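Local coordinates for protein malate oxidoreductase (Thermotoga maritima, PDB 1VL6) that probably catalyses the NAD-dependent oxidative decarboxylation of malate to pyruvate and carbon dioxide, at residues A203-N206 with I207-L211; K343-K346 with N347-L350; A292-P296 with V297-D301; R150-Q153 with R154-E158. All blocks are in the same frame, centred on the assembly; numbering follows the deposited sequence.

Interaction 1 of 4, residues A203-N206 with I207-L211; sequences AGYN and IVKFL
K209 runs back along its helix to meet Y205 one turn earlier, a clear example of an i to i+4 pair whose long side chain reaches an aromatic hydroxyl. Its CB lies 3.7 Å from N206 O, and CG is as far from Y205 O, so the chain starts out over carbonyl oxygens. CD then comes beside the Y205 ring at CE2, CE draws up to the end of the ring near CZ, and NZ finally donates to Y205 OH at 2.7 Å. The lysine is fully extended beyond CG. The ring is placed to receive it because Y205 CG is anti to the backbone N (chi1 180°), and the phenol end comes back to the tip of the lysine, where the ammonium meets it obliquely at the hydroxyl. Both groups share a second partner, E243, in a salt bridge from K209 NZ and a hydrogen bond from Y205 OH, and its charge probably favours a protonated lysine.

These residues belong to helix 202-214, which joins strands 194-198 and 218-223 in a beta-alpha-beta unit. G204 fits the last glycine of a Rossmann-type GxGxxG pattern, as expected of an NAD-binding domain.

On another side of the helix, A203 CB touches I207 CD1 at 4.1 Å, and both side chains rest on V270. F210 CD1 brings the edge of its ring to N206 O, near the ring plane, at 3.2 Å. The same oxygen accepts from F210 N at 2.9 Å. N206 ND2 turns back to A202 O and also bonds to Q168 OE1.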
ATOM      1  N   ALA A 203      18.524 -25.628  16.998  1.00 63.17           N
ATOM      2  CA  ALA A 203      17.653 -26.554  16.332  1.00 60.64           C
ATOM      3  C   ALA A 203      17.779 -27.936  16.907  1.00 61.55           C
ATOM      4  O   ALA A 203      16.754 -28.570  17.188  1.00 61.02           O
ATOM      5  CB  ALA A 203      17.995 -26.581  14.892  1.00 62.30           C
ATOM      6  N   GLY A 204      19.024 -28.426  17.034  1.00 61.28           N
ATOM      7  CA  GLY A 204      19.259 -29.825  17.405  1.00 61.10           C
ATOM      8  C   GLY A 204      18.626 -30.246  18.729  1.00 60.11           C
ATOM      9  O   GLY A 204      17.932 -31.253  18.830  1.00 59.79           O
ATOM     10  N   TYR A 205      18.852 -29.425  19.733  1.00 60.44           N
ATOM     11  CA  TYR A 205      18.253 -29.561  21.048  1.00 60.38           C
ATOM     12  C   TYR A 205      16.733 -29.769  20.937  1.00 60.90           C
ATOM     13  O   TYR A 205      16.170 -30.696  21.557  1.00 60.29           O
ATOM     14  CB  TYR A 205      18.546 -28.278  21.845  1.00 62.44           C
ATOM     15  CG  TYR A 205      17.990 -28.227  23.242  1.00 59.19           C
ATOM     16  CD1 TYR A 205      18.662 -28.834  24.293  1.00 54.92           C
ATOM     17  CD2 TYR A 205      16.814 -27.561  23.511  1.00 59.17           C
ATOM     18  CE1 TYR A 205      18.172 -28.811  25.561  1.00 61.75           C
ATOM     19  CE2 TYR A 205      16.312 -27.509  24.806  1.00 65.97           C
ATOM     20  CZ  TYR A 205      16.995 -28.143  25.819  1.00 64.47           C
ATOM     21  OH  TYR A 205      16.521 -28.112  27.081  1.00 59.49           O
ATOM     22  N   ASN A 206      16.075 -28.919  20.143  1.00 59.61           N
ATOM     23  CA  ASN A 206      14.631 -28.991  20.060  1.00 59.97           C
ATOM     24  C   ASN A 206      14.158 -30.164  19.220  1.00 60.82           C
ATOM     25  O   ASN A 206      13.117 -30.798  19.539  1.00 60.66           O
ATOM     26  CB  ASN A 206      14.043 -27.711  19.536  1.00 58.96           C
ATOM     27  CG  ASN A 206      14.068 -26.610  20.557  1.00 59.83           C
ATOM     28  OD1 ASN A 206      13.126 -26.471  21.314  1.00 69.53           O
ATOM     29  ND2 ASN A 206      15.107 -25.778  20.543  1.00 60.18           N
ATOM     30  N   ILE A 207      14.912 -30.458  18.162  1.00 60.60           N
ATOM     31  CA  ILE A 207      14.600 -31.615  17.308  1.00 61.84           C
ATOM     32  C   ILE A 207      14.634 -32.889  18.158  1.00 61.53           C
ATOM     33  O   ILE A 207      13.747 -33.749  18.078  1.00 60.49           O
ATOM     34  CB  ILE A 207      15.593 -31.733  16.139  1.00 63.87           C
ATOM     35  CG1 ILE A 207      15.295 -30.660  15.082  1.00 61.51           C
ATOM     36  CG2 ILE A 207      15.506 -33.097  15.510  1.00 67.46           C
ATOM     37  CD1 ILE A 207      16.506 -30.300  14.214  1.00 65.43           C
ATOM     38  N   VAL A 208      15.647 -33.005  19.001  1.00 60.66           N
ATOM     39  CA  VAL A 208      15.729 -34.179  19.867  1.00 60.87           C
ATOM     40  C   VAL A 208      14.472 -34.298  20.714  1.00 61.58           C
ATOM     41  O   VAL A 208      13.860 -35.352  20.788  1.00 63.47           O
ATOM     42  CB  VAL A 208      16.950 -34.083  20.773  1.00 61.93           C
ATOM     43  CG1 VAL A 208      16.934 -35.199  21.862  1.00 59.17           C
ATOM     44  CG2 VAL A 208      18.209 -34.131  19.937  1.00 64.97           C
ATOM     45  N   LYS A 209      14.090 -33.216  21.364  1.00 61.63           N
ATOM     46  CA  LYS A 209      12.928 -33.247  22.247  1.00 62.33           C
ATOM     47  C   LYS A 209      11.597 -33.526  21.510  1.00 63.16           C
ATOM     48  O   LYS A 209      10.746 -34.216  22.031  1.00 64.71           O
ATOM     49  CB  LYS A 209      12.831 -31.928  23.039  1.00 59.32           C
ATOM     50  CG  LYS A 209      13.789 -31.861  24.198  1.00 60.47           C
ATOM     51  CD  LYS A 209      13.608 -30.589  24.956  1.00 66.88           C
ATOM     52  CE  LYS A 209      14.416 -30.564  26.233  1.00 70.59           C
ATOM     53  NZ  LYS A 209      14.108 -29.293  26.903  1.00 79.40           N
ATOM     54  N   PHE A 210      11.416 -32.982  20.314  1.00 63.11           N
ATOM     55  CA  PHE A 210      10.214 -33.283  19.535  1.00 63.28           C
ATOM     56  C   PHE A 210      10.176 -34.728  19.148  1.00 63.93           C
ATOM     57  O   PHE A 210       9.111 -35.327  19.238  1.00 64.94           O
ATOM     58  CB  PHE A 210      10.109 -32.448  18.245  1.00 62.44           C
ATOM     59  CG  PHE A 210       9.410 -31.135  18.412  1.00 60.29           C
ATOM     60  CD1 PHE A 210       9.974 -30.119  19.157  1.00 74.26           C
ATOM     61  CD2 PHE A 210       8.189 -30.909  17.820  1.00 70.01           C
ATOM     62  CE1 PHE A 210       9.333 -28.913  19.311  1.00 74.58           C
ATOM     63  CE2 PHE A 210       7.569 -29.710  17.958  1.00 68.81           C
ATOM     64  CZ  PHE A 210       8.136 -28.710  18.708  1.00 68.48           C
ATOM     65  N   LEU A 211      11.302 -35.284  18.687  1.00 62.26           N
ATOM     66  CA  LEU A 211      11.307 -36.702  18.304  1.00 62.33           C
ATOM     67  C   LEU A 211      10.939 -37.573  19.497  1.00 63.09           C
ATOM     68  O   LEU A 211      10.164 -38.533  19.366  1.00 61.76           O
ATOM     69  CB  LEU A 211      12.646 -37.139  17.719  1.00 61.29           C
ATOM     70  CG  LEU A 211      13.049 -36.462  16.403  1.00 64.85           C
ATOM     71  CD1 LEU A 211      14.508 -36.768  16.061  1.00 61.69           C
ATOM     72  CD2 LEU A 211      12.147 -36.867  15.278  1.00 68.79           C
TER

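Interaction 2 of 4, residues K343-K346 with N347-L350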
ATOM      1  N   LYS A 343       0.042 -18.077  25.279  1.00 64.91           N
ATOM      2  CA  LYS A 343       1.335 -18.704  25.194  1.00 63.74           C
ATOM      3  C   LYS A 343       1.329 -19.832  24.179  1.00 63.71           C
ATOM      4  O   LYS A 343       0.339 -20.570  24.093  1.00 64.80           O
ATOM      5  CB  LYS A 343       1.704 -19.243  26.601  1.00 63.23           C
ATOM      6  CG  LYS A 343       1.994 -18.088  27.641  1.00 61.56           C
ATOM      7  CD  LYS A 343       2.614 -18.545  28.970  1.00 62.50           C
ATOM      8  CE  LYS A 343       2.608 -17.392  30.018  1.00 50.21           C
ATOM      9  NZ  LYS A 343       3.553 -16.333  29.695  1.00 58.84           N
ATOM     10  N   ILE A 344       2.388 -19.948  23.383  1.00 62.99           N
ATOM     11  CA  ILE A 344       2.515 -21.096  22.466  1.00 62.12           C
ATOM     12  C   ILE A 344       2.762 -22.361  23.260  1.00 62.32           C
ATOM     13  O   ILE A 344       3.636 -22.383  24.079  1.00 65.00           O
ATOM     14  CB  ILE A 344       3.666 -20.906  21.502  1.00 62.50           C
ATOM     15  CG1 ILE A 344       3.263 -19.872  20.425  1.00 68.61           C
ATOM     16  CG2 ILE A 344       4.014 -22.236  20.840  1.00 62.52           C
ATOM     17  CD1 ILE A 344       4.399 -19.168  19.826  1.00 66.95           C
ATOM     18  N   THR A 345       2.005 -23.420  23.003  1.00 62.13           N
ATOM     19  CA  THR A 345       2.063 -24.654  23.778  1.00 59.90           C
ATOM     20  C   THR A 345       2.486 -25.825  22.938  1.00 60.45           C
ATOM     21  O   THR A 345       2.454 -25.767  21.719  1.00 61.34           O
ATOM     22  CB  THR A 345       0.662 -24.981  24.306  1.00 64.01           C
ATOM     23  OG1 THR A 345      -0.264 -25.104  23.214  1.00 66.55           O
ATOM     24  CG2 THR A 345       0.094 -23.821  25.144  1.00 52.74           C
ATOM     25  N   LYS A 346       2.868 -26.895  23.616  1.00 61.69           N
ATOM     26  CA  LYS A 346       3.318 -28.133  22.963  1.00 63.88           C
ATOM     27  C   LYS A 346       2.219 -28.670  22.053  1.00 62.25           C
ATOM     28  O   LYS A 346       2.479 -29.015  20.919  1.00 64.06           O
ATOM     29  CB  LYS A 346       3.724 -29.172  24.008  1.00 65.26           C
ATOM     30  CG  LYS A 346       4.549 -30.388  23.488  1.00 75.28           C
ATOM     31  CD  LYS A 346       4.858 -31.374  24.703  1.00 75.10           C
ATOM     32  CE  LYS A 346       4.073 -32.714  24.653  1.00 78.54           C
ATOM     33  NZ  LYS A 346       3.867 -33.295  26.044  1.00 82.74           N
ATOM     34  N   ASN A 347       0.977 -28.664  22.525  1.00 62.19           N
ATOM     35  CA  ASN A 347      -0.179 -29.045  21.650  1.00 62.13           C
ATOM     36  C   ASN A 347      -0.311 -28.214  20.360  1.00 62.77           C
ATOM     37  O   ASN A 347      -0.572 -28.767  19.277  1.00 61.36           O
ATOM     38  CB  ASN A 347      -1.492 -28.990  22.411  1.00 61.92           C
ATOM     39  CG  ASN A 347      -1.732 -30.224  23.284  1.00 62.66           C
ATOM     40  OD1 ASN A 347      -2.548 -30.187  24.227  1.00 55.98           O
ATOM     41  ND2 ASN A 347      -1.066 -31.323  22.958  1.00 53.55           N
HETATM   42  N   MSE A 348      -0.100 -26.894  20.469  1.00 61.92           N
HETATM   43  CA  MSE A 348      -0.126 -26.032  19.299  1.00 62.14           C
HETATM   44  C   MSE A 348       0.980 -26.406  18.317  1.00 60.83           C
HETATM   45  O   MSE A 348       0.685 -26.544  17.124  1.00 59.12           O
HETATM   46  CB  MSE A 348      -0.037 -24.565  19.695  1.00 57.14           C
HETATM   47  CG  MSE A 348      -1.331 -24.074  20.265  1.00 66.10           C
HETATM   48 SE   MSE A 348      -1.113 -22.546  21.458  1.00 66.13          SE
HETATM   49  CE  MSE A 348      -0.575 -21.265  20.152  1.00 66.12           C
ATOM     50  N   LEU A 349       2.212 -26.588  18.809  1.00 58.94           N
ATOM     51  CA  LEU A 349       3.297 -26.914  17.914  1.00 60.85           C
ATOM     52  C   LEU A 349       3.077 -28.322  17.272  1.00 61.74           C
ATOM     53  O   LEU A 349       3.316 -28.520  16.109  1.00 62.31           O
ATOM     54  CB  LEU A 349       4.651 -26.823  18.614  1.00 57.45           C
ATOM     55  CG  LEU A 349       5.021 -25.425  19.127  1.00 62.13           C
ATOM     56  CD1 LEU A 349       6.316 -25.436  19.882  1.00 55.42           C
ATOM     57  CD2 LEU A 349       5.132 -24.381  18.038  1.00 67.00           C
ATOM     58  N   LEU A 350       2.556 -29.283  18.005  1.00 61.13           N
ATOM     59  CA  LEU A 350       2.310 -30.579  17.389  1.00 61.73           C
ATOM     60  C   LEU A 350       1.152 -30.551  16.393  1.00 61.61           C
ATOM     61  O   LEU A 350       1.155 -31.294  15.420  1.00 60.20           O
ATOM     62  CB  LEU A 350       2.028 -31.678  18.411  1.00 61.68           C
ATOM     63  CG  LEU A 350       3.171 -32.031  19.375  1.00 58.36           C
ATOM     64  CD1 LEU A 350       2.623 -32.792  20.522  1.00 59.21           C
ATOM     65  CD2 LEU A 350       4.320 -32.807  18.748  1.00 63.10           C
TER
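T345 OG1 is held by two groups: it accepts from M348 N at 3.3 Å with an N-H...O angle of 157°, and it is also hydrogen-bonded to A388 O at the C-terminal end of the chain. The first of these caps helix 346-358, with T345 as N-cap. A chi1 of 58° makes the bond possible, since it sets OG1 between the backbone N and the carbonyl carbon and turns it toward the amides of the first helical turn. The threonine carbonyl serves the next amide, T345 O accepting from L349 N at 3.0 Å, while K346 O takes L350 N at 2.9 Å.

One residue before the cap, I344 packs on L349: CG2 meets CD2 at 3.7 Å, and the two side chains cross at about a right angle. An apolar pair joining the residue ahead of the N-cap to the fourth residue of the helix is a hydrophobic staple, and with the cap it probably helps set how the loop after helix 330-340 enters the next helix.

M348, present as selenomethionine, extends this apolar patch. Its chain runs past T345 OG1 and bends at chi3 (68°), bringing CE to 4.1 Å from I344 CG1. A337 lies against both I344 and M348, so helix 330-340 backs the junction. Farther along, L350 CG lies 3.5 Å from K346 O and its side chain reaches L214 of helix 202-214.

Interaction 3 of 4, residues A292-P296 with V297-D301; sequences ALANP and VPEID
E299 folds back toward A294 through a bend at chi2 (89°), after a first torsion that leaves CG beside its own backbone N. The bend brings OE1 to A294 N, which donates to it at 2.9 Å with an N-H...O angle of 163°. The amide approaches on the syn side of the carboxylate, 29° out of its plane, and the A294 methyl packs against the same group, CB lying 3.4 Å from E299 CD. OE2 has its own partner in S271 OG, so both carboxylate oxygens have a partner, which should restrict rotation of the group. Two neutral donors would probably help stabilise its negative charge.

The chain doubles back between A294 and P298, with a cis peptide before P296 within the turn, and V297 O lies near A294 CB. This turn follows strand 289-292 of the mixed sheet. It emerges at the C-terminal edge of the parallel strands, the edge at which Rossmann-type domains commonly bind their dinucleotide, and the E299 side chain lies near the glycine-rich turn of the presumed NAD site without touching it.

At the base of the turn the contacts are apolar. A292 CB points across to P298 CB at 4.0 Å, and I300 CG2 approaches the same methyl at 4.4 Å. The ring of P298 also covers the strand end, its CB being 3.5 Å from A292 O. D301, the N-cap of helix 302-307, caps L304 N through OD2. At the turn, R317 NH1 donates to P296 O.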
ATOM      1  N   ALA A 292      19.992 -33.513   5.600  1.00 62.86           N
ATOM      2  CA  ALA A 292      21.264 -32.842   5.778  1.00 63.37           C
ATOM      3  C   ALA A 292      21.007 -31.381   5.643  1.00 63.44           C
ATOM      4  O   ALA A 292      21.082 -30.831   4.546  1.00 65.02           O
ATOM      5  CB  ALA A 292      22.297 -33.328   4.759  1.00 60.83           C
ATOM      6  N   LEU A 293      20.731 -30.753   6.777  1.00 63.25           N
ATOM      7  CA  LEU A 293      20.177 -29.400   6.811  1.00 63.06           C
ATOM      8  C   LEU A 293      21.221 -28.326   7.169  1.00 63.56           C
ATOM      9  O   LEU A 293      20.898 -27.159   7.317  1.00 64.06           O
ATOM     10  CB  LEU A 293      19.002 -29.341   7.797  1.00 60.90           C
ATOM     11  CG  LEU A 293      18.010 -30.506   7.690  1.00 64.13           C
ATOM     12  CD1 LEU A 293      16.910 -30.414   8.666  1.00 60.80           C
ATOM     13  CD2 LEU A 293      17.465 -30.576   6.325  1.00 73.08           C
ATOM     14  N   ALA A 294      22.481 -28.672   7.278  1.00 63.82           N
ATOM     15  CA  ALA A 294      23.470 -27.597   7.475  1.00 64.72           C
ATOM     16  C   ALA A 294      23.295 -26.510   6.417  1.00 64.70           C
ATOM     17  O   ALA A 294      23.099 -26.792   5.243  1.00 67.46           O
ATOM     18  CB  ALA A 294      24.885 -28.129   7.445  1.00 62.36           C
ATOM     19  N   ASN A 295      23.401 -25.272   6.856  1.00 66.89           N
ATOM     20  CA  ASN A 295      23.242 -24.134   5.992  1.00 70.19           C
ATOM     21  C   ASN A 295      24.522 -23.329   5.996  1.00 68.12           C
ATOM     22  O   ASN A 295      25.007 -22.945   7.053  1.00 67.86           O
ATOM     23  CB  ASN A 295      21.984 -23.354   6.475  1.00 76.35           C
ATOM     24  CG  ASN A 295      22.151 -21.831   6.503  1.00 75.99           C
ATOM     25  OD1 ASN A 295      22.688 -21.236   5.577  1.00 80.03           O
ATOM     26  ND2 ASN A 295      21.629 -21.198   7.561  1.00 82.17           N
ATOM     27  N   PRO A 296      25.068 -23.021   4.830  1.00 66.38           N
ATOM     28  CA  PRO A 296      24.460 -23.265   3.556  1.00 66.50           C
ATOM     29  C   PRO A 296      24.906 -24.524   2.815  1.00 66.67           C
ATOM     30  O   PRO A 296      24.224 -24.877   1.844  1.00 68.56           O
ATOM     31  CB  PRO A 296      24.889 -22.023   2.760  1.00 67.23           C
ATOM     32  CG  PRO A 296      26.215 -21.707   3.284  1.00 64.42           C
ATOM     33  CD  PRO A 296      26.329 -22.281   4.676  1.00 67.30           C
ATOM     34  N   VAL A 297      26.025 -25.155   3.198  1.00 64.44           N
ATOM     35  CA  VAL A 297      26.432 -26.406   2.576  1.00 63.31           C
ATOM     36  C   VAL A 297      25.915 -27.596   3.384  1.00 65.04           C
ATOM     37  O   VAL A 297      26.159 -27.656   4.589  1.00 70.23           O
ATOM     38  CB  VAL A 297      27.889 -26.566   2.585  1.00 64.34           C
ATOM     39  CG1 VAL A 297      28.262 -27.812   1.782  1.00 58.63           C
ATOM     40  CG2 VAL A 297      28.558 -25.315   2.047  1.00 68.09           C
ATOM     41  N   PRO A 298      25.216 -28.550   2.764  1.00 64.06           N
ATOM     42  CA  PRO A 298      24.721 -29.719   3.520  1.00 63.70           C
ATOM     43  C   PRO A 298      25.826 -30.621   4.040  1.00 64.85           C
ATOM     44  O   PRO A 298      26.925 -30.601   3.482  1.00 64.91           O
ATOM     45  CB  PRO A 298      23.846 -30.457   2.499  1.00 59.53           C
ATOM     46  CG  PRO A 298      23.484 -29.382   1.488  1.00 52.82           C
ATOM     47  CD  PRO A 298      24.732 -28.587   1.364  1.00 61.30           C
ATOM     48  N   GLU A 299      25.505 -31.399   5.094  1.00 65.15           N
ATOM     49  CA  GLU A 299      26.433 -32.355   5.699  1.00 64.40           C
ATOM     50  C   GLU A 299      26.999 -33.360   4.669  1.00 62.95           C
ATOM     51  O   GLU A 299      28.148 -33.823   4.801  1.00 60.59           O
ATOM     52  CB  GLU A 299      25.788 -33.108   6.865  1.00 64.36           C
ATOM     53  CG  GLU A 299      25.738 -32.285   8.151  1.00 70.14           C
ATOM     54  CD  GLU A 299      24.480 -31.432   8.299  1.00 70.86           C
ATOM     55  OE1 GLU A 299      23.774 -31.232   7.294  1.00 63.57           O
ATOM     56  OE2 GLU A 299      24.217 -30.942   9.439  1.00 74.01           O
ATOM     57  N   ILE A 300      26.196 -33.679   3.650  1.00 61.07           N
ATOM     58  CA  ILE A 300      26.700 -34.418   2.502  1.00 60.63           C
ATOM     59  C   ILE A 300      25.990 -33.947   1.285  1.00 60.55           C
ATOM     60  O   ILE A 300      24.837 -33.590   1.386  1.00 61.25           O
ATOM     61  CB  ILE A 300      26.497 -35.922   2.683  1.00 60.60           C
ATOM     62  CG1 ILE A 300      27.019 -36.682   1.463  1.00 57.45           C
ATOM     63  CG2 ILE A 300      25.041 -36.228   2.904  1.00 65.51           C
ATOM     64  CD1 ILE A 300      27.072 -38.215   1.680  1.00 64.03           C
ATOM     65  N   ASP A 301      26.674 -33.921   0.141  1.00 60.89           N
ATOM     66  CA  ASP A 301      26.050 -33.501  -1.093  1.00 62.51           C
ATOM     67  C   ASP A 301      24.878 -34.432  -1.363  1.00 63.90           C
ATOM     68  O   ASP A 301      25.012 -35.626  -1.207  1.00 66.31           O
ATOM     69  CB  ASP A 301      27.030 -33.537  -2.250  1.00 64.08           C
ATOM     70  CG  ASP A 301      26.361 -33.237  -3.576  1.00 70.10           C
ATOM     71  OD1 ASP A 301      25.971 -32.064  -3.826  1.00 70.35           O
ATOM     72  OD2 ASP A 301      26.139 -34.144  -4.401  1.00 78.56           O
TER

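Interaction 4 of 4, residues R150-Q153 with R154-E158; sequences RILQ and RLSEE
I151 and L155 supply the apolar part of this contact: their side chains lie alongside each other and point the same way, with I151 CG2 3.6 Å from L155 CD1. L155 CG also lies over the preceding turn, 3.2 Å from I151 O. Both residues face L140 of strand 137-140, and helix 121-130 covers them through I124 and I125.

Backbone bonds of the i to i+4 kind form the second group. R154 N donates to R150 O at 2.9 Å, L155 N to I151 O at 3.1 Å and S156 N to L152 O at 3.0 Å. S156 OG also turns back on L152 O, though it is modelled too close for its geometry to be trusted. Helix 147-158 is the crossover of a beta-alpha-beta unit between strands 137-140 and 163-165 of the parallel sheet.

Charged pairs make up the third group. R154 is bent at chi2 and chi3, which swings its guanidinium round to E158, and NE donates to OE2 at 2.9 Å, almost within the guanidinium plane and at 162°. R154 NH1 pairs with E122 and E158 OE1 with K129, while R150 bridges E121 and E239.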
ATOM      1  N   ARG A 150      17.476 -20.063  27.409  1.00 65.14           N
ATOM      2  CA  ARG A 150      16.990 -19.336  28.582  1.00 66.83           C
ATOM      3  C   ARG A 150      16.123 -18.171  28.111  1.00 64.38           C
ATOM      4  O   ARG A 150      15.069 -17.908  28.714  1.00 64.44           O
ATOM      5  CB  ARG A 150      18.156 -18.805  29.435  1.00 67.69           C
ATOM      6  CG  ARG A 150      18.361 -19.425  30.838  1.00 76.64           C
ATOM      7  CD  ARG A 150      19.740 -19.037  31.555  1.00 73.78           C
ATOM      8  NE  ARG A 150      20.866 -19.972  31.290  1.00 88.25           N
ATOM      9  CZ  ARG A 150      21.784 -19.911  30.264  1.00 94.30           C
ATOM     10  NH1 ARG A 150      21.772 -18.958  29.331  1.00 90.78           N
ATOM     11  NH2 ARG A 150      22.741 -20.840  30.166  1.00 95.13           N
ATOM     12  N   ILE A 151      16.543 -17.498  27.029  1.00 61.08           N
ATOM     13  CA  ILE A 151      15.798 -16.329  26.576  1.00 60.94           C
ATOM     14  C   ILE A 151      14.375 -16.715  26.144  1.00 61.84           C
ATOM     15  O   ILE A 151      13.388 -16.103  26.567  1.00 62.30           O
ATOM     16  CB  ILE A 151      16.546 -15.589  25.468  1.00 61.66           C
ATOM     17  CG1 ILE A 151      17.830 -14.980  26.034  1.00 61.63           C
ATOM     18  CG2 ILE A 151      15.674 -14.478  24.876  1.00 60.53           C
ATOM     19  CD1 ILE A 151      18.700 -14.322  24.998  1.00 65.62           C
ATOM     20  N   LEU A 152      14.257 -17.744  25.325  1.00 61.59           N
ATOM     21  CA  LEU A 152      12.933 -18.204  24.930  1.00 61.73           C
ATOM     22  C   LEU A 152      12.070 -18.601  26.123  1.00 61.39           C
ATOM     23  O   LEU A 152      10.942 -18.220  26.217  1.00 61.16           O
ATOM     24  CB  LEU A 152      13.022 -19.377  23.964  1.00 59.98           C
ATOM     25  CG  LEU A 152      11.675 -19.926  23.498  1.00 57.27           C
ATOM     26  CD1 LEU A 152      10.950 -18.800  22.780  1.00 66.24           C
ATOM     27  CD2 LEU A 152      11.875 -21.137  22.588  1.00 59.28           C
ATOM     28  N   GLN A 153      12.623 -19.401  27.015  1.00 63.35           N
ATOM     29  CA  GLN A 153      11.865 -19.950  28.098  1.00 64.66           C
ATOM     30  C   GLN A 153      11.363 -18.835  28.996  1.00 65.10           C
ATOM     31  O   GLN A 153      10.188 -18.810  29.365  1.00 65.67           O
ATOM     32  CB  GLN A 153      12.715 -20.925  28.875  1.00 64.98           C
ATOM     33  CG  GLN A 153      11.962 -21.655  30.002  1.00 76.01           C
ATOM     34  CD  GLN A 153      12.762 -21.663  31.308  1.00 93.84           C
ATOM     35  OE1 GLN A 153      12.881 -20.619  32.007  1.00103.74           O
ATOM     36  NE2 GLN A 153      13.324 -22.828  31.640  1.00 94.41           N
ATOM     37  N   ARG A 154      12.251 -17.902  29.332  1.00 63.66           N
ATOM     38  CA  ARG A 154      11.879 -16.845  30.256  1.00 62.64           C
ATOM     39  C   ARG A 154      10.797 -15.954  29.659  1.00 62.26           C
ATOM     40  O   ARG A 154       9.828 -15.622  30.332  1.00 62.46           O
ATOM     41  CB  ARG A 154      13.081 -16.003  30.653  1.00 61.41           C
ATOM     42  CG  ARG A 154      14.111 -16.726  31.487  1.00 59.14           C
ATOM     43  CD  ARG A 154      13.918 -16.656  32.980  1.00 60.53           C
ATOM     44  NE  ARG A 154      13.868 -15.267  33.416  1.00 64.65           N
ATOM     45  CZ  ARG A 154      14.944 -14.511  33.663  1.00 62.02           C
ATOM     46  NH1 ARG A 154      16.173 -14.991  33.560  1.00 65.42           N
ATOM     47  NH2 ARG A 154      14.779 -13.252  34.001  1.00 63.29           N
ATOM     48  N   LEU A 155      10.968 -15.565  28.411  1.00 61.44           N
ATOM     49  CA  LEU A 155      10.049 -14.636  27.798  1.00 60.96           C
ATOM     50  C   LEU A 155       8.700 -15.298  27.613  1.00 61.80           C
ATOM     51  O   LEU A 155       7.647 -14.679  27.861  1.00 61.72           O
ATOM     52  CB  LEU A 155      10.599 -14.116  26.462  1.00 59.59           C
ATOM     53  CG  LEU A 155      11.865 -13.256  26.606  1.00 63.35           C
ATOM     54  CD1 LEU A 155      12.472 -12.925  25.252  1.00 64.46           C
ATOM     55  CD2 LEU A 155      11.612 -11.983  27.367  1.00 56.73           C
ATOM     56  N   SER A 156       8.694 -16.550  27.172  1.00 61.81           N
ATOM     57  CA  SER A 156       7.398 -17.204  26.969  1.00 62.62           C
ATOM     58  C   SER A 156       6.721 -17.422  28.307  1.00 62.35           C
ATOM     59  O   SER A 156       5.499 -17.292  28.389  1.00 64.35           O
ATOM     60  CB  SER A 156       7.478 -18.482  26.147  1.00 61.48           C
ATOM     61  OG  SER A 156       8.719 -19.119  26.337  1.00 73.84           O
ATOM     62  N   GLU A 157       7.495 -17.684  29.366  1.00 62.90           N
ATOM     63  CA  GLU A 157       6.922 -17.845  30.709  1.00 63.62           C
ATOM     64  C   GLU A 157       6.379 -16.526  31.258  1.00 64.15           C
ATOM     65  O   GLU A 157       5.322 -16.502  31.899  1.00 63.44           O
ATOM     66  CB  GLU A 157       7.965 -18.325  31.696  1.00 63.99           C
ATOM     67  CG  GLU A 157       8.002 -19.822  31.997  1.00 75.27           C
ATOM     68  CD  GLU A 157       9.331 -20.308  32.673  1.00 76.76           C
ATOM     69  OE1 GLU A 157      10.118 -19.466  33.275  1.00 76.28           O
ATOM     70  OE2 GLU A 157       9.599 -21.559  32.570  1.00 88.21           O
ATOM     71  N   GLU A 158       7.109 -15.433  31.020  1.00 63.34           N
ATOM     72  CA  GLU A 158       6.838 -14.165  31.681  1.00 63.09           C
ATOM     73  C   GLU A 158       5.992 -13.175  30.883  1.00 64.96           C
ATOM     74  O   GLU A 158       5.477 -12.208  31.441  1.00 67.68           O
ATOM     75  CB  GLU A 158       8.151 -13.517  32.096  1.00 60.09           C
ATOM     76  CG  GLU A 158       8.899 -14.321  33.143  1.00 63.14           C
ATOM     77  CD  GLU A 158      10.292 -13.806  33.438  1.00 63.69           C
ATOM     78  OE1 GLU A 158      10.572 -12.621  33.170  1.00 64.12           O
ATOM     79  OE2 GLU A 158      11.105 -14.612  33.953  1.00 71.92           O
TER

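From the N terminus the order is interaction 4, interaction 1, interaction 3 and interaction 2, each finished before the next begins, so none nests or crosses. Interactions 4 and 1 are turns of the crossover helices of two different sheets, interaction 3 closes the tight turn after strand 289-292, and interaction 2 starts helix 346-358. In space the C-terminal part returns to meet the earlier ones. K343 NZ of interaction 2 probably hydrogen-bonds to S156 O at the end of the helix of interaction 4, and L349 packs on F210 of interaction 1. Interaction 3 touches none of the others; its nearest atoms are about 6 Å from interaction 1, and its centre is about 30 Å from that of interaction 4.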